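Local coordinates for putative exported protein (Bordetella pertussis Tohama I, PDB 2PFY), which binds pyroglutamic acid as an extracytoplasmic solute receptor, probably delivering it to a tripartite ATP-independent periplasmic (TRAP) transporter, at residues Ala1-Met6 with Glu36-Ser41; Asp80-Leu85 with Thr279-Trp284. One frame throughout, in Å; residues are numbered along the deposited sequence.

Contact 1 of 2, residues Ala1-Met6 with Glu36-Ser41; sequences ATSWTM and EIKVQS
Thr2-Met6 and Glu36-Gln40 pair as parallel strands, and their axes diverge by only 22°. Five backbone hydrogen bonds zip them together. Glu36 N, Lys38 N and Gln40 N give to Thr2 O, Trp4 O and Met6 O; Trp4 N and Met6 N give back to Glu36 O and Lys38 O. All are nearly straight, and Trp4 N to Glu36 O spans 2.8 Å.

Apolar contacts fill the face of Trp4, Ile37, Met6 and Val39. Ile37 stands alongside Trp4, with Ile37 CG1 3.5 Å from Trp4 CD1. Ile37 CG2, the other branch, meets Met6 CE at 3.3 Å, a tight carbon pair. Met6, a selenomethionine, bends at chi3 (-61°), which turns CE onto Ile37. Met6 SE lies 4.0 Å from Val39 CG2.

Polar groups occupy the other face. Lys38 folds over the strands, and Lys38 CE sits 3.3 Å from Ser3 CB. Lys38 NZ forms a salt bridge within its own strand, to Glu36 OE1 at 3.1 Å, approaching from above the carboxylate plane.

Helix 15-30 links the strands in a beta-alpha-beta unit. Its Phe23 and Ala24 cover Met6 and Ile37, and Ile62 of strand 62-66 touches Trp4, Met6 and Ile37.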
ATOM      1  N   ALA A   1     -17.347 -28.235  -3.801  1.00 34.05           N
ATOM      2  CA  ALA A   1     -17.270 -26.792  -3.426  1.00 33.41           C
ATOM      3  C   ALA A   1     -16.111 -26.561  -2.458  1.00 32.83           C
ATOM      4  O   ALA A   1     -15.717 -27.480  -1.706  1.00 34.19           O
ATOM      5  CB  ALA A   1     -18.581 -26.312  -2.833  1.00 33.33           C
ATOM      6  N   THR A   2     -15.539 -25.366  -2.519  1.00 29.87           N
ATOM      7  CA  THR A   2     -14.362 -25.035  -1.740  1.00 28.32           C
ATOM      8  C   THR A   2     -14.666 -23.703  -1.073  1.00 26.85           C
ATOM      9  O   THR A   2     -15.205 -22.812  -1.739  1.00 25.10           O
ATOM     10  CB  THR A   2     -13.136 -24.900  -2.644  1.00 28.41           C
ATOM     11  OG1 THR A   2     -12.904 -26.144  -3.325  1.00 30.85           O
ATOM     12  CG2 THR A   2     -11.890 -24.567  -1.849  1.00 28.75           C
ATOM     13  N   SER A   3     -14.362 -23.601   0.233  1.00 25.95           N
ATOM     14  CA  SER A   3     -14.409 -22.345   0.994  1.00 25.77           C
ATOM     15  C   SER A   3     -13.000 -21.902   1.329  1.00 24.31           C
ATOM     16  O   SER A   3     -12.214 -22.693   1.874  1.00 23.49           O
ATOM     17  CB  SER A   3     -15.145 -22.519   2.326  1.00 26.81           C
ATOM     18  OG  SER A   3     -16.309 -23.278   2.141  1.00 30.40           O
ATOM     19  N   TRP A   4     -12.710 -20.628   1.073  1.00 22.58           N
ATOM     20  CA  TRP A   4     -11.430 -19.985   1.373  1.00 22.75           C
ATOM     21  C   TRP A   4     -11.714 -18.890   2.382  1.00 22.25           C
ATOM     22  O   TRP A   4     -12.740 -18.198   2.266  1.00 20.46           O
ATOM     23  CB  TRP A   4     -11.096 -19.102   0.198  1.00 25.56           C
ATOM     24  CG  TRP A   4     -10.084 -19.351  -0.750  1.00 28.27           C
ATOM     25  CD1 TRP A   4      -9.486 -18.383  -1.568  1.00 31.05           C
ATOM     26  CD2 TRP A   4      -9.555 -20.554  -1.131  1.00 26.15           C
ATOM     27  NE1 TRP A   4      -8.582 -18.944  -2.375  1.00 23.62           N
ATOM     28  CE2 TRP A   4      -8.615 -20.290  -2.142  1.00 27.50           C
ATOM     29  CE3 TRP A   4      -9.746 -21.850  -0.716  1.00 26.29           C
ATOM     30  CZ2 TRP A   4      -7.886 -21.273  -2.720  1.00 23.65           C
ATOM     31  CZ3 TRP A   4      -9.042 -22.772  -1.278  1.00 26.12           C
ATOM     32  CH2 TRP A   4      -8.118 -22.503  -2.269  1.00 30.91           C
ATOM     33  N   THR A   5     -10.758 -18.615   3.260  1.00 20.25           N
ATOM     34  CA  THR A   5     -10.824 -17.416   4.080  1.00 20.76           C
ATOM     35  C   THR A   5      -9.763 -16.444   3.602  1.00 21.20           C
ATOM     36  O   THR A   5      -8.624 -16.825   3.309  1.00 19.01           O
ATOM     37  CB  THR A   5     -10.590 -17.733   5.585  1.00 20.85           C
ATOM     38  OG1 THR A   5     -11.628 -18.632   6.022  1.00 21.36           O
ATOM     39  CG2 THR A   5     -10.661 -16.424   6.444  1.00 20.28           C
HETATM   40  N   MSE A   6     -10.157 -15.184   3.491  1.00 20.44           N
HETATM   41  CA  MSE A   6      -9.257 -14.159   3.055  1.00 21.58           C
HETATM   42  C   MSE A   6      -9.062 -13.123   4.168  1.00 18.36           C
HETATM   43  O   MSE A   6     -10.017 -12.753   4.864  1.00 18.65           O
HETATM   44  CB  MSE A   6      -9.820 -13.473   1.803  1.00 20.28           C
HETATM   45  CG  MSE A   6      -8.955 -12.326   1.256  1.00 23.03           C
HETATM   46 SE   MSE A   6      -9.643 -11.746  -0.509  1.00 33.79          SE
HETATM   47  CE  MSE A   6      -9.508 -13.247  -1.595  1.00 40.30           C
ATOM     48  N   GLU A  36     -15.971 -20.179  -2.751  1.00 25.06           N
ATOM     49  CA  GLU A  36     -16.484 -19.053  -1.952  1.00 25.08           C
ATOM     50  C   GLU A  36     -15.355 -18.504  -1.081  1.00 24.41           C
ATOM     51  O   GLU A  36     -14.709 -19.251  -0.336  1.00 24.28           O
ATOM     52  CB  GLU A  36     -17.688 -19.464  -1.094  1.00 25.71           C
ATOM     53  CG  GLU A  36     -18.216 -18.257  -0.274  1.00 32.03           C
ATOM     54  CD  GLU A  36     -19.591 -18.448   0.318  1.00 37.65           C
ATOM     55  OE1 GLU A  36     -19.817 -19.525   0.904  1.00 38.54           O
ATOM     56  OE2 GLU A  36     -20.421 -17.487   0.235  1.00 40.32           O
ATOM     57  N   ILE A  37     -15.098 -17.207  -1.209  1.00 22.46           N
ATOM     58  CA  ILE A  37     -14.053 -16.580  -0.429  1.00 21.54           C
ATOM     59  C   ILE A  37     -14.745 -15.653   0.569  1.00 22.11           C
ATOM     60  O   ILE A  37     -15.504 -14.793   0.180  1.00 21.68           O
ATOM     61  CB  ILE A  37     -13.086 -15.794  -1.310  1.00 21.54           C
ATOM     62  CG1 ILE A  37     -12.454 -16.740  -2.376  1.00 20.65           C
ATOM     63  CG2 ILE A  37     -12.045 -15.073  -0.406  1.00 19.34           C
ATOM     64  CD1 ILE A  37     -11.622 -16.042  -3.473  1.00 19.97           C
ATOM     65  N   LYS A  38     -14.492 -15.864   1.847  1.00 22.85           N
ATOM     66  CA  LYS A  38     -15.055 -15.018   2.904  1.00 23.80           C
ATOM     67  C   LYS A  38     -13.955 -14.079   3.404  1.00 21.96           C
ATOM     68  O   LYS A  38     -12.899 -14.524   3.822  1.00 22.21           O
ATOM     69  CB  LYS A  38     -15.612 -15.872   4.053  1.00 24.89           C
ATOM     70  CG  LYS A  38     -16.485 -17.040   3.615  1.00 32.22           C
ATOM     71  CD  LYS A  38     -15.680 -18.426   3.682  1.00 39.08           C
ATOM     72  CE  LYS A  38     -15.967 -19.321   2.515  1.00 39.51           C
ATOM     73  NZ  LYS A  38     -17.314 -20.030   2.579  1.00 44.49           N
ATOM     74  N   VAL A  39     -14.218 -12.778   3.340  1.00 20.71           N
ATOM     75  CA  VAL A  39     -13.224 -11.757   3.644  1.00 20.39           C
ATOM     76  C   VAL A  39     -13.406 -11.298   5.098  1.00 20.73           C
ATOM     77  O   VAL A  39     -14.526 -10.956   5.531  1.00 20.84           O
ATOM     78  CB  VAL A  39     -13.362 -10.532   2.703  1.00 20.03           C
ATOM     79  CG1 VAL A  39     -12.387  -9.431   3.123  1.00 19.14           C
ATOM     80  CG2 VAL A  39     -13.143 -10.946   1.207  1.00 21.53           C
ATOM     81  N   GLN A  40     -12.318 -11.331   5.844  1.00 20.19           N
ATOM     82  CA  GLN A  40     -12.265 -10.741   7.176  1.00 21.11           C
ATOM     83  C   GLN A  40     -11.331  -9.566   7.097  1.00 19.42           C
ATOM     84  O   GLN A  40     -10.119  -9.720   6.933  1.00 19.39           O
ATOM     85  CB  GLN A  40     -11.796 -11.765   8.223  1.00 21.91           C
ATOM     86  CG  GLN A  40     -12.768 -12.959   8.234  1.00 26.58           C
ATOM     87  CD  GLN A  40     -12.614 -13.845   9.424  1.00 33.25           C
ATOM     88  OE1 GLN A  40     -12.518 -13.351  10.535  1.00 38.01           O
ATOM     89  NE2 GLN A  40     -12.602 -15.172   9.211  1.00 32.45           N
ATOM     90  N   SER A  41     -11.904  -8.376   7.226  1.00 17.61           N
ATOM     91  CA  SER A  41     -11.137  -7.189   6.930  1.00 16.27           C
ATOM     92  C   SER A  41     -10.607  -6.543   8.223  1.00 17.17           C
ATOM     93  O   SER A  41     -10.721  -7.116   9.335  1.00 16.68           O
ATOM     94  CB  SER A  41     -12.019  -6.218   6.167  1.00 17.02           C
ATOM     95  OG  SER A  41     -13.046  -5.819   7.041  1.00 15.95           O
TER

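Contact 2 of 2, residues Asp80-Leu85 with Thr279-Trp284; sequences DSVPFL and TMVSDW
Val82 and Val281 bring the two backbones closest, with their CA atoms 6.2 Å apart, where a loop leaving a short 3-10 turn passes a helix. The loop turns here, with a weak hydrogen bond from Leu85 N to Val82 O at 3.3 Å.

Val82 makes the central side-chain contact. Val82 CG1, anti to the backbone N (chi1 172°), reaches Val281 CB at 3.7 Å. The two valines cross at about a right angle. Leu85 adds a looser touch, Leu85 CD1 to Val281 CG2 at 4.4 Å. Beside them the side chains of Met280, a selenomethionine, and Pro83 also cross at about a right angle. Met280 SE lies 3.7 Å from Pro83 CD and slightly farther from Pro83 CG. Helix 147-155 also touches Met280, through Ser148 and Leu155.

The polar side chains of Ser81, Asp80 and Trp284 bond elsewhere. Ser81 OG gives a hydrogen bond to Asp80 OD1 at 2.9 Å, and Asp80 OD2 accepts one from Gln208 N. Trp284 NE1 bonds to Pro75 O.

The contact between the segments is therefore apolar. Branched and ring carbons of the loop and a selenium of helix 267-287 meet by van der Waals packing in a buried setting, with no polar bond between the segments.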
ATOM      1  N   ASP A  80       7.991   0.856  -4.981  1.00 26.23           N
ATOM      2  CA  ASP A  80       6.823   1.726  -5.050  1.00 25.45           C
ATOM      3  C   ASP A  80       6.789   2.780  -3.938  1.00 26.02           C
ATOM      4  O   ASP A  80       5.885   3.645  -3.907  1.00 25.96           O
ATOM      5  CB  ASP A  80       5.514   0.885  -5.068  1.00 25.69           C
ATOM      6  CG  ASP A  80       5.226   0.193  -3.729  1.00 24.41           C
ATOM      7  OD1 ASP A  80       5.969   0.405  -2.749  1.00 24.53           O
ATOM      8  OD2 ASP A  80       4.255  -0.586  -3.651  1.00 26.00           O
ATOM      9  N   SER A  81       7.765   2.720  -3.031  1.00 25.79           N
ATOM     10  CA  SER A  81       7.830   3.649  -1.908  1.00 26.09           C
ATOM     11  C   SER A  81       9.034   4.608  -1.946  1.00 26.46           C
ATOM     12  O   SER A  81       9.279   5.324  -0.978  1.00 26.80           O
ATOM     13  CB  SER A  81       7.775   2.895  -0.573  1.00 25.70           C
ATOM     14  OG  SER A  81       6.573   2.129  -0.474  1.00 27.83           O
ATOM     15  N   VAL A  82       9.790   4.605  -3.044  1.00 26.72           N
ATOM     16  CA  VAL A  82      10.898   5.561  -3.208  1.00 27.21           C
ATOM     17  C   VAL A  82      10.337   6.957  -3.531  1.00 26.79           C
ATOM     18  O   VAL A  82       9.664   7.111  -4.547  1.00 27.57           O
ATOM     19  CB  VAL A  82      11.874   5.144  -4.340  1.00 27.35           C
ATOM     20  CG1 VAL A  82      12.920   6.286  -4.602  1.00 29.58           C
ATOM     21  CG2 VAL A  82      12.546   3.784  -4.041  1.00 27.55           C
ATOM     22  N   PRO A  83      10.571   7.954  -2.654  1.00 26.92           N
ATOM     23  CA  PRO A  83       9.970   9.271  -2.896  1.00 27.65           C
ATOM     24  C   PRO A  83      10.303   9.874  -4.248  1.00 29.25           C
ATOM     25  O   PRO A  83      11.467   9.842  -4.698  1.00 29.47           O
ATOM     26  CB  PRO A  83      10.472  10.126  -1.723  1.00 27.16           C
ATOM     27  CG  PRO A  83      10.729   9.106  -0.600  1.00 26.82           C
ATOM     28  CD  PRO A  83      11.295   7.903  -1.365  1.00 26.91           C
ATOM     29  N   PHE A  84       9.261  10.347  -4.918  1.00 29.48           N
ATOM     30  CA  PHE A  84       9.348  11.073  -6.177  1.00 31.40           C
ATOM     31  C   PHE A  84       9.893  10.310  -7.399  1.00 32.11           C
ATOM     32  O   PHE A  84      10.084  10.894  -8.479  1.00 32.93           O
ATOM     33  CB  PHE A  84      10.008  12.435  -5.947  1.00 31.94           C
ATOM     34  CG  PHE A  84       9.247  13.261  -4.990  1.00 32.26           C
ATOM     35  CD1 PHE A  84       8.039  13.820  -5.363  1.00 32.91           C
ATOM     36  CD2 PHE A  84       9.658  13.373  -3.671  1.00 34.44           C
ATOM     37  CE1 PHE A  84       7.282  14.554  -4.456  1.00 33.16           C
ATOM     38  CE2 PHE A  84       8.904  14.109  -2.747  1.00 35.64           C
ATOM     39  CZ  PHE A  84       7.725  14.708  -3.143  1.00 34.09           C
ATOM     40  N   LEU A  85      10.116   9.008  -7.246  1.00 31.54           N
ATOM     41  CA  LEU A  85      10.446   8.178  -8.397  1.00 30.84           C
ATOM     42  C   LEU A  85       9.256   8.029  -9.352  1.00 30.56           C
ATOM     43  O   LEU A  85       9.400   8.070 -10.582  1.00 29.94           O
ATOM     44  CB  LEU A  85      10.950   6.812  -7.918  1.00 30.87           C
ATOM     45  CG  LEU A  85      11.248   5.750  -8.996  1.00 31.98           C
ATOM     46  CD1 LEU A  85      12.463   6.095  -9.862  1.00 31.64           C
ATOM     47  CD2 LEU A  85      11.441   4.401  -8.367  1.00 30.60           C
ATOM     48  N   THR A 279      18.671   9.950  -2.609  1.00 35.63           N
ATOM     49  CA  THR A 279      19.413   9.065  -1.709  1.00 36.92           C
ATOM     50  C   THR A 279      18.811   7.654  -1.685  1.00 37.66           C
ATOM     51  O   THR A 279      19.521   6.653  -1.841  1.00 37.16           O
ATOM     52  CB  THR A 279      19.399   9.630  -0.279  1.00 36.67           C
ATOM     53  OG1 THR A 279      19.931  10.951  -0.292  1.00 38.09           O
ATOM     54  CG2 THR A 279      20.192   8.782   0.674  1.00 37.69           C
HETATM   55  N   MSE A 280      17.491   7.578  -1.503  1.00 38.09           N
HETATM   56  CA  MSE A 280      16.853   6.282  -1.338  1.00 39.99           C
HETATM   57  C   MSE A 280      16.910   5.396  -2.583  1.00 39.01           C
HETATM   58  O   MSE A 280      17.074   4.182  -2.443  1.00 39.43           O
HETATM   59  CB  MSE A 280      15.422   6.426  -0.796  1.00 39.33           C
HETATM   60  CG  MSE A 280      15.386   6.933   0.638  1.00 39.87           C
HETATM   61 SE   MSE A 280      13.553   6.990   1.360  1.00 46.90          SE
HETATM   62  CE  MSE A 280      13.134   5.017   1.211  1.00 41.10           C
ATOM     63  N   VAL A 281      16.789   5.975  -3.779  1.00 38.89           N
ATOM     64  CA  VAL A 281      16.844   5.174  -5.008  1.00 39.52           C
ATOM     65  C   VAL A 281      18.280   4.659  -5.250  1.00 40.87           C
ATOM     66  O   VAL A 281      18.480   3.588  -5.845  1.00 40.75           O
ATOM     67  CB  VAL A 281      16.268   5.914  -6.241  1.00 39.16           C
ATOM     68  CG1 VAL A 281      17.206   7.008  -6.757  1.00 39.33           C
ATOM     69  CG2 VAL A 281      15.926   4.941  -7.361  1.00 38.95           C
ATOM     70  N   SER A 282      19.255   5.432  -4.774  1.00 41.94           N
ATOM     71  CA  SER A 282      20.659   5.036  -4.798  1.00 43.11           C
ATOM     72  C   SER A 282      20.877   3.890  -3.798  1.00 43.84           C
ATOM     73  O   SER A 282      21.385   2.825  -4.177  1.00 44.78           O
ATOM     74  CB  SER A 282      21.571   6.262  -4.548  1.00 42.87           C
ATOM     75  OG  SER A 282      22.847   5.908  -4.027  1.00 44.06           O
ATOM     76  N   ASP A 283      20.475   4.105  -2.543  1.00 44.13           N
ATOM     77  CA  ASP A 283      20.486   3.082  -1.492  1.00 44.05           C
ATOM     78  C   ASP A 283      19.800   1.805  -1.967  1.00 43.95           C
ATOM     79  O   ASP A 283      20.278   0.693  -1.693  1.00 43.93           O
ATOM     80  CB  ASP A 283      19.718   3.579  -0.256  1.00 44.77           C
ATOM     81  CG  ASP A 283      20.533   4.513   0.627  1.00 46.32           C
ATOM     82  OD1 ASP A 283      21.753   4.585   0.426  1.00 44.92           O
ATOM     83  OD2 ASP A 283      19.945   5.162   1.534  1.00 46.61           O
ATOM     84  N   TRP A 284      18.674   1.976  -2.674  1.00 42.97           N
ATOM     85  CA  TRP A 284      17.865   0.859  -3.150  1.00 41.96           C
ATOM     86  C   TRP A 284      18.603   0.081  -4.239  1.00 42.47           C
ATOM     87  O   TRP A 284      18.660  -1.149  -4.190  1.00 42.39           O
ATOM     88  CB  TRP A 284      16.508   1.342  -3.678  1.00 40.43           C
ATOM     89  CG  TRP A 284      15.613   0.223  -4.183  1.00 38.63           C
ATOM     90  CD1 TRP A 284      14.690  -0.481  -3.450  1.00 36.98           C
ATOM     91  CD2 TRP A 284      15.539  -0.294  -5.520  1.00 37.21           C
ATOM     92  NE1 TRP A 284      14.053  -1.403  -4.246  1.00 36.93           N
ATOM     93  CE2 TRP A 284      14.546  -1.314  -5.520  1.00 36.25           C
ATOM     94  CE3 TRP A 284      16.202   0.007  -6.721  1.00 35.29           C
ATOM     95  CZ2 TRP A 284      14.211  -2.036  -6.666  1.00 36.34           C
ATOM     96  CZ3 TRP A 284      15.864  -0.714  -7.870  1.00 37.76           C
ATOM     97  CH2 TRP A 284      14.876  -1.728  -7.831  1.00 37.32           C
TER

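Overall arrangement
The two contacts lie on opposite sides of the chain's centre, with their own centres 36 Å apart. Their nearest atoms are about 18 Å from each other, so they do not touch. Contact 1 closes along the chain before contact 2 opens. Strand 62-66 relates them: it lies next to strand 2-7 in the five-stranded sheet, and the loop holding 80-85 comes after it in the chain. Contact 2 is the one near the ligand, the Ser81 side chain being about 8 Å from bound pyroglutamic acid. It still lies outside the first shell. None of its residues, nor any of contact 1, is among those lining the pocket.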